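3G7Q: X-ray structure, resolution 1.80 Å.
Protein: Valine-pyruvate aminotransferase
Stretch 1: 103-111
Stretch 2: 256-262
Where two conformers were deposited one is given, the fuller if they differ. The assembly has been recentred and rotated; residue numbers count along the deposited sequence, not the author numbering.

Stretch 1 (103-111) LTNGSQSAF
Stretch 2, residues 256-262: SRCGIII

The two stretches, at least 151 residues apart in sequence where they touch, meet as a short antiparallel pairing and bury 446 Å² between them. Strand 103-104 enters from earlier in the chain, breaks at N105 and G106, and passes into a helix that starts at S107; strand 259-262 leads away from the loop 256-258.

G259 gives up the most surface, 70 Å², and sits at the centre. It forms a hydrogen-bonded antiparallel pair with T104, the CA atoms 4.7 Å apart: T104 N donates to G259 O at 2.8 Å, and G259 N donates to T104 O, also at 2.8 Å, both nearly straight. Strand angles support this, phi/psi -138/-180 for T104 and -93/147 for G259. The carbonyl of G259 also receives a CA-H...O contact, L103 CA to G259 O, 3.2 Å. Glycine suits the site because there is no room for more: an ideal CB would lie 2.3 Å from T104 OG1 and 2.8 Å from G106 C, both clashes. Its absence lets the turn after T104 fold close, with the CA atoms of G106 and G259 3.8 Å apart.

T104 uses the p rotamer (chi1 66°), and its OG1 donates to G106 O at 2.9 Å, tying the strand end to the helix start. G106 O also accepts hydrogen bonds from S109 OG at 2.9 Å and from A110 N at 3.0 Å. G106, at the N-cap position, has phi/psi 155/-180, where a CB would be jammed against the preceding carbonyl O; this alone calls for glycine.

L103, covering 62 Å², forms the next pair along the ladder with I260, an antiparallel non-hydrogen-bonded one, CA to CA 4.6 Å. Their side chains share one face of the sheet, while T104 points to the other. L103 (m, t; -110/148) and I260 (m, t; -129/136) are both branched and apolar, which suits them to cover this face, and L103 CD2 lies 3.9 Å from I260 CG1.

I261 gives up 60 Å². Its CA-to-CB bond points sideways, but the m, t rotamer (-63°, 168°) carries I261 CD1 nearer, to 3.9 Å from both T104 CG2 and A110 CB. A110 directs its methyl toward the strand, and I261 CD1 touches both it and T104 CG2.

At the loop end, the CA-to-CB bond of R257 (-136/83; m, m, t, then -77°) points toward the first stretch. Its long side chain lays the aliphatic R257 CD 3.2 Å from N105 O, and at its end R257 NH1 makes a weak hydrogen bond to S256 O at 3.3 Å. R257 O is buried here without a polar partner.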

ATOM      1  N   LEU A 103       8.405   3.383   6.919  1.00 35.03           N
ATOM      2  CA  LEU A 103       8.227   2.266   6.014  1.00 36.83           C
ATOM      3  C   LEU A 103       6.979   2.498   5.181  1.00 36.97           C
ATOM      4  O   LEU A 103       6.029   3.118   5.657  1.00 36.88           O
ATOM      5  CB  LEU A 103       8.083   0.970   6.794  1.00 39.50           C
ATOM      6  CG  LEU A 103       9.181   0.638   7.796  1.00 47.36           C
ATOM      7  CD1 LEU A 103       8.868  -0.678   8.494  1.00 46.36           C
ATOM      8  CD2 LEU A 103      10.530   0.578   7.079  1.00 42.73           C
ATOM      9  N   THR A 104       6.981   2.013   3.940  1.00 37.52           N
ATOM     10  CA  THR A 104       5.844   2.151   3.042  1.00 39.30           C
ATOM     11  C   THR A 104       5.672   0.817   2.323  1.00 39.03           C
ATOM     12  O   THR A 104       6.463  -0.090   2.520  1.00 35.92           O
ATOM     13  CB  THR A 104       6.083   3.233   1.966  1.00 40.97           C
ATOM     14  OG1 THR A 104       7.141   2.792   1.105  1.00 40.50           O
ATOM     15  CG2 THR A 104       6.427   4.616   2.595  1.00 44.54           C
ATOM     16  N   ASN A 105       4.665   0.776   1.455  0.70 41.62           N
ATOM     17  CA  ASN A 105       4.315  -0.371   0.623  0.70 44.55           C
ATOM     18  C   ASN A 105       5.286  -0.590  -0.525  0.70 45.63           C
ATOM     19  O   ASN A 105       5.222  -1.605  -1.218  0.70 46.01           O
ATOM     20  CB  ASN A 105       2.910  -0.129   0.035  0.70 46.72           C
ATOM     21  CG  ASN A 105       2.227  -1.400  -0.412  0.70 53.53           C
ATOM     22  OD1 ASN A 105       1.753  -1.502  -1.543  0.70 62.76           O
ATOM     23  ND2 ASN A 105       2.184  -2.382   0.470  0.70 56.42           N
ATOM     24  N   GLY A 106       6.174   0.375  -0.752  1.00 45.88           N
ATOM     25  CA  GLY A 106       7.158   0.312  -1.823  1.00 46.13           C
ATOM     26  C   GLY A 106       7.629   1.678  -2.275  1.00 48.88           C
ATOM     27  O   GLY A 106       7.182   2.713  -1.773  1.00 45.54           O
ATOM     28  N   SER A 107       8.528   1.658  -3.253  1.00 50.92           N
ATOM     29  CA  SER A 107       9.110   2.865  -3.829  1.00 52.51           C
ATOM     30  C   SER A 107       8.079   3.834  -4.362  1.00 53.20           C
ATOM     31  O   SER A 107       8.136   5.036  -4.100  1.00 52.75           O
ATOM     32  CB  SER A 107      10.057   2.492  -4.974  1.00 53.31           C
ATOM     33  OG  SER A 107      11.208   1.797  -4.498  1.00 62.31           O
ATOM     34  N   GLN A 108       7.109   3.305  -5.084  1.00 52.42           N
ATOM     35  CA  GLN A 108       6.127   4.141  -5.731  1.00 51.62           C
ATOM     36  C   GLN A 108       5.194   4.861  -4.754  1.00 49.51           C
ATOM     37  O   GLN A 108       4.863   6.030  -4.974  1.00 48.13           O
ATOM     38  CB  GLN A 108       5.366   3.294  -6.745  1.00 55.56           C
ATOM     39  CG  GLN A 108       4.577   4.111  -7.732  1.00 64.47           C
ATOM     40  CD  GLN A 108       4.342   3.396  -9.066  1.00 73.25           C
ATOM     41  OE1 GLN A 108       4.803   2.273  -9.286  1.00 76.68           O
ATOM     42  NE2 GLN A 108       3.637   4.067  -9.971  1.00 75.75           N
ATOM     43  N   SER A 109       4.769   4.187  -3.681  1.00 44.76           N
ATOM     44  CA  SER A 109       3.960   4.844  -2.656  1.00 40.91           C
ATOM     45  C   SER A 109       4.818   5.876  -1.901  1.00 40.50           C
ATOM     46  O   SER A 109       4.334   6.919  -1.466  1.00 39.65           O
ATOM     47  CB  SER A 109       3.385   3.823  -1.680  1.00 43.87           C
ATOM     48  OG  SER A 109       4.435   3.063  -1.097  1.00 42.71           O
ATOM     49  N   ALA A 110       6.090   5.554  -1.704  1.00 38.06           N
ATOM     50  CA  ALA A 110       7.019   6.501  -1.095  1.00 38.65           C
ATOM     51  C   ALA A 110       7.013   7.833  -1.863  1.00 38.50           C
ATOM     52  O   ALA A 110       6.840   8.887  -1.265  1.00 36.99           O
ATOM     53  CB  ALA A 110       8.410   5.908  -1.059  1.00 37.41           C
ATOM     54  N   PHE A 111       7.164   7.785  -3.186  1.00 40.17           N
ATOM     55  CA  PHE A 111       7.196   9.038  -3.961  1.00 42.53           C
ATOM     56  C   PHE A 111       5.860   9.777  -3.991  1.00 42.38           C
ATOM     57  O   PHE A 111       5.835  11.014  -3.987  1.00 41.32           O
ATOM     58  CB  PHE A 111       7.802   8.803  -5.342  1.00 45.05           C
ATOM     59  CG  PHE A 111       9.275   8.579  -5.265  1.00 51.67           C
ATOM     60  CD1 PHE A 111      10.141   9.663  -5.186  1.00 58.72           C
ATOM     61  CD2 PHE A 111       9.799   7.304  -5.158  1.00 49.65           C
ATOM     62  CE1 PHE A 111      11.498   9.465  -5.068  1.00 56.41           C
ATOM     63  CE2 PHE A 111      11.143   7.104  -5.032  1.00 53.90           C
ATOM     64  CZ  PHE A 111      11.995   8.195  -4.983  1.00 53.52           C
ATOM     65  N   SER A 256       7.162  -9.068  -1.652  1.00 39.49           N
ATOM     66  CA  SER A 256       7.050  -8.417  -0.346  1.00 42.04           C
ATOM     67  C   SER A 256       6.753  -6.962  -0.684  1.00 46.17           C
ATOM     68  O   SER A 256       6.927  -6.522  -1.812  1.00 47.34           O
ATOM     69  CB  SER A 256       8.333  -8.456   0.446  1.00 47.62           C
ATOM     70  OG  SER A 256       9.257  -7.542  -0.136  1.00 47.11           O
ATOM     71  N   ARG A 257       6.334  -6.181   0.276  1.00 50.41           N
ATOM     72  CA  ARG A 257       5.999  -4.801  -0.054  1.00 54.64           C
ATOM     73  C   ARG A 257       6.604  -3.989   1.014  1.00 55.02           C
ATOM     74  O   ARG A 257       5.922  -3.659   1.993  1.00 57.95           O
ATOM     75  CB  ARG A 257       4.473  -4.633  -0.094  1.00 57.71           C
ATOM     76  CG  ARG A 257       3.814  -5.173  -1.345  1.00 59.93           C
ATOM     77  CD  ARG A 257       4.213  -4.376  -2.577  1.00 67.20           C
ATOM     78  NE  ARG A 257       3.429  -4.747  -3.747  1.00 69.85           N
ATOM     79  CZ  ARG A 257       3.616  -5.840  -4.480  1.00 73.52           C
ATOM     80  NH1 ARG A 257       4.557  -6.723  -4.164  1.00 76.20           N
ATOM     81  NH2 ARG A 257       2.832  -6.068  -5.533  1.00 75.71           N
ATOM     82  N   CYS A 258       7.895  -3.694   0.861  1.00 51.47           N
ATOM     83  CA  CYS A 258       8.584  -2.965   1.892  1.00 49.51           C
ATOM     84  C   CYS A 258       9.526  -1.859   1.397  1.00 46.56           C
ATOM     85  O   CYS A 258      10.682  -2.115   1.062  1.00 50.46           O
ATOM     86  CB  CYS A 258       9.329  -3.953   2.760  1.00 47.87           C
ATOM     87  SG  CYS A 258       9.806  -3.206   4.268  1.00 56.72           S
ATOM     88  N   GLY A 259       8.985  -0.647   1.346  1.00 43.19           N
ATOM     89  CA  GLY A 259       9.715   0.562   0.998  1.00 41.61           C
ATOM     90  C   GLY A 259      10.217   1.222   2.277  1.00 40.66           C
ATOM     91  O   GLY A 259       9.583   1.127   3.337  1.00 40.49           O
ATOM     92  N   ILE A 260      11.374   1.873   2.195  1.00 35.39           N
ATOM     93  CA  ILE A 260      11.987   2.501   3.346  1.00 35.06           C
ATOM     94  C   ILE A 260      12.333   3.938   2.999  1.00 35.08           C
ATOM     95  O   ILE A 260      12.860   4.182   1.918  1.00 35.99           O
ATOM     96  CB  ILE A 260      13.283   1.752   3.699  1.00 35.59           C
ATOM     97  CG1 ILE A 260      12.973   0.306   4.106  1.00 42.27           C
ATOM     98  CG2 ILE A 260      14.057   2.468   4.790  1.00 36.50           C
ATOM     99  CD1 ILE A 260      14.184  -0.618   4.065  1.00 43.25           C
ATOM    100  N   ILE A 261      12.046   4.881   3.885  1.00 33.42           N
ATOM    101  CA  ILE A 261      12.410   6.281   3.665  1.00 32.52           C
ATOM    102  C   ILE A 261      13.281   6.714   4.819  1.00 33.82           C
ATOM    103  O   ILE A 261      12.930   6.511   5.992  1.00 33.10           O
ATOM    104  CB  ILE A 261      11.204   7.221   3.589  1.00 34.95           C
ATOM    105  CG1 ILE A 261      10.319   6.880   2.391  1.00 36.26           C
ATOM    106  CG2 ILE A 261      11.640   8.677   3.495  1.00 34.65           C
ATOM    107  CD1 ILE A 261       8.957   7.603   2.451  1.00 38.10           C
ATOM    108  N   ILE A 262      14.415   7.324   4.494  1.00 31.62           N
ATOM    109  CA  ILE A 262      15.345   7.837   5.514  1.00 32.31           C
ATOM    110  C   ILE A 262      15.384   9.340   5.329  1.00 31.75           C
ATOM    111  O   ILE A 262      15.692   9.812   4.242  1.00 33.08           O
ATOM    112  CB  ILE A 262      16.728   7.167   5.367  1.00 35.13           C
ATOM    113  CG1 ILE A 262      16.581   5.649   5.581  1.00 36.07           C
ATOM    114  CG2 ILE A 262      17.734   7.733   6.372  1.00 33.21           C
ATOM    115  CD1 ILE A 262      17.659   4.883   4.991  1.00 44.69           C
TER